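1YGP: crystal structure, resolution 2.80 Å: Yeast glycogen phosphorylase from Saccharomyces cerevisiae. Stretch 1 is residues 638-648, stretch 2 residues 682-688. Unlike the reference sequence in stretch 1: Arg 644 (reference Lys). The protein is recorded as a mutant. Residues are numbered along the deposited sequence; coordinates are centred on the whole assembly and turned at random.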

# COMPACT_ATOMS: atom_id res chain seq x y z
N SER A 638 -54.50 19.59 23.79
CA SER A 638 -54.50 18.37 22.97
C SER A 638 -53.30 18.50 22.04
O SER A 638 -52.96 19.65 21.72
CB SER A 638 -55.72 18.25 22.05
N ILE A 639 -52.68 17.41 21.54
CA ILE A 639 -51.55 17.57 20.63
C ILE A 639 -51.94 18.39 19.41
O ILE A 639 -51.09 19.09 18.88
CB ILE A 639 -50.93 16.27 20.05
CG1 ILE A 639 -51.99 15.29 19.61
CG2 ILE A 639 -49.96 15.73 21.09
CD1 ILE A 639 -51.38 14.10 18.85
N GLU A 640 -53.21 18.41 18.99
CA GLU A 640 -53.62 19.27 17.91
C GLU A 640 -53.36 20.73 18.28
O GLU A 640 -52.98 21.51 17.41
CB GLU A 640 -55.09 19.08 17.64
N GLU A 641 -53.48 21.11 19.55
CA GLU A 641 -53.17 22.46 20.02
C GLU A 641 -51.66 22.70 20.15
O GLU A 641 -51.16 23.77 19.78
CB GLU A 641 -53.83 22.69 21.38
CG GLU A 641 -55.35 22.63 21.29
CD GLU A 641 -56.06 22.29 22.60
OE1 GLU A 641 -55.75 22.90 23.63
OE2 GLU A 641 -56.92 21.40 22.61
N VAL A 642 -50.91 21.72 20.66
CA VAL A 642 -49.47 21.84 20.80
C VAL A 642 -48.87 21.89 19.39
O VAL A 642 -48.20 22.86 19.02
CB VAL A 642 -48.92 20.63 21.62
CG1 VAL A 642 -47.41 20.72 21.81
CG2 VAL A 642 -49.54 20.66 23.01
N ALA A 643 -49.14 20.88 18.57
CA ALA A 643 -48.72 20.83 17.19
C ALA A 643 -49.06 22.08 16.41
O ALA A 643 -48.28 22.50 15.56
CB ALA A 643 -49.38 19.68 16.46
N ARG A 644 -50.20 22.71 16.65
CA ARG A 644 -50.53 23.95 15.95
C ARG A 644 -49.52 25.03 16.29
O ARG A 644 -49.22 25.86 15.44
CB ARG A 644 -51.93 24.45 16.35
N LYS A 645 -48.99 25.05 17.52
CA LYS A 645 -48.00 26.04 17.90
C LYS A 645 -46.55 25.67 17.59
O LYS A 645 -45.73 26.53 17.27
CB LYS A 645 -48.07 26.34 19.39
CG LYS A 645 -48.93 27.56 19.69
CD LYS A 645 -48.41 28.28 20.93
CE LYS A 645 -46.95 28.78 20.80
NZ LYS A 645 -46.75 29.78 19.76
N TYR A 646 -46.19 24.39 17.73
CA TYR A 646 -44.84 23.92 17.51
C TYR A 646 -45.00 22.78 16.54
O TYR A 646 -45.23 21.64 16.93
CB TYR A 646 -44.20 23.41 18.82
CG TYR A 646 -44.11 24.46 19.90
CD1 TYR A 646 -43.20 25.50 19.76
CD2 TYR A 646 -44.96 24.40 21.01
CE1 TYR A 646 -43.15 26.51 20.72
CE2 TYR A 646 -44.90 25.41 21.97
CZ TYR A 646 -44.00 26.46 21.82
OH TYR A 646 -43.93 27.48 22.75
N PRO A 647 -44.97 23.01 15.24
CA PRO A 647 -45.20 21.96 14.27
C PRO A 647 -43.97 21.06 14.04
O PRO A 647 -42.83 21.46 14.30
CB PRO A 647 -45.68 22.73 13.06
CG PRO A 647 -45.88 24.16 13.52
CD PRO A 647 -44.84 24.31 14.59
N ARG A 648 -44.26 19.91 13.42
CA ARG A 648 -43.34 18.83 13.06
C ARG A 648 -42.04 19.23 12.35
O ARG A 648 -42.03 19.75 11.22
CB ARG A 648 -44.17 17.86 12.24
CG ARG A 648 -43.53 16.51 11.98
CD ARG A 648 -44.58 15.49 11.55
NE ARG A 648 -45.16 14.80 12.69
CZ ARG A 648 -46.41 15.02 13.13
NH1 ARG A 648 -47.23 15.90 12.54
NH2 ARG A 648 -46.83 14.34 14.20
N GLU A 682 -42.76 9.56 23.93
CA GLU A 682 -44.08 9.30 23.37
C GLU A 682 -45.08 10.44 23.38
O GLU A 682 -45.79 10.63 22.39
CB GLU A 682 -44.71 8.14 24.10
N SER A 683 -45.09 11.23 24.45
CA SER A 683 -46.03 12.32 24.66
C SER A 683 -46.11 13.34 23.54
O SER A 683 -47.20 13.82 23.20
CB SER A 683 -45.68 13.04 25.94
OG SER A 683 -44.78 12.30 26.76
N ILE A 684 -44.97 13.69 22.93
CA ILE A 684 -45.00 14.71 21.90
C ILE A 684 -45.21 14.08 20.53
O ILE A 684 -44.95 14.72 19.51
CB ILE A 684 -43.68 15.56 21.93
CG1 ILE A 684 -42.42 14.73 21.81
CG2 ILE A 684 -43.68 16.33 23.23
CD1 ILE A 684 -41.16 15.58 21.60
N GLU A 685 -45.61 12.82 20.50
CA GLU A 685 -45.94 12.06 19.31
C GLU A 685 -45.29 12.40 17.96
O GLU A 685 -45.94 12.67 16.94
CB GLU A 685 -47.47 12.10 19.18
N HIS A 686 -43.95 12.37 17.92
CA HIS A 686 -43.15 12.62 16.71
C HIS A 686 -43.25 14.05 16.17
O HIS A 686 -42.95 14.30 15.00
CB HIS A 686 -43.52 11.68 15.55
CG HIS A 686 -43.48 10.21 15.90
ND1 HIS A 686 -44.27 9.25 15.43
CD2 HIS A 686 -42.62 9.63 16.80
CE1 HIS A 686 -43.93 8.13 16.00
NE2 HIS A 686 -42.93 8.37 16.82
N LEU A 687 -43.64 15.02 16.99
CA LEU A 687 -43.65 16.38 16.52
C LEU A 687 -42.25 16.93 16.45
O LEU A 687 -42.04 17.90 15.73
CB LEU A 687 -44.50 17.26 17.44
CG LEU A 687 -45.96 17.48 17.10
CD1 LEU A 687 -46.13 17.79 15.63
CD2 LEU A 687 -46.71 16.21 17.35
N LEU A 688 -41.29 16.32 17.17
CA LEU A 688 -39.89 16.73 17.14
C LEU A 688 -38.91 15.56 17.23
O LEU A 688 -39.07 14.71 18.11
CB LEU A 688 -39.58 17.67 18.29
CG LEU A 688 -38.20 18.30 18.35
CD1 LEU A 688 -38.01 19.27 17.19
CD2 LEU A 688 -38.07 19.02 19.66

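A short helix, residues 639-645, and the segment that follows it pack against a type I' turn running from Ile 684 to Leu 687. The turn is closed by Leu 687 N to Ile 684 O at 2.9 Å, and its central residues, Glu 685 and His 686, both adopt positive phi, 28° and 65°. The carbonyl oxygens of both accept bonds from Arg 648.

The CA-to-CB bond of Arg 648 points sideways, but chi1 and chi2, both t, extend the chain and chi3 near -89° bends it, bringing the guanidinium to the turn. Arg 648 NE donates to His 686 O at 3.2 Å, and Arg 648 NH2 to Glu 685 O at 3.3 Å; both bonds are weak. Arginine suits the site because its several N-H groups can serve two backbone acceptors at once. Arg 648 CA also makes a C-H...O contact with Leu 687 O at 3.1 Å, where the backbones come close.

Leu 687 is the apolar centre. Its chi1 of -93° lies between wells, and Leu 687 CD1 lies 3.9 Å from Ala 643 CB while also covering one face of the guanidinium. Ala 643's small methyl makes this contact from the helix. One helical turn earlier, Ile 639, with chi1 p and chi2 t, places Ile 639 CD1 4.4 Å from Glu 685 CB, a looser contact at an exposed position.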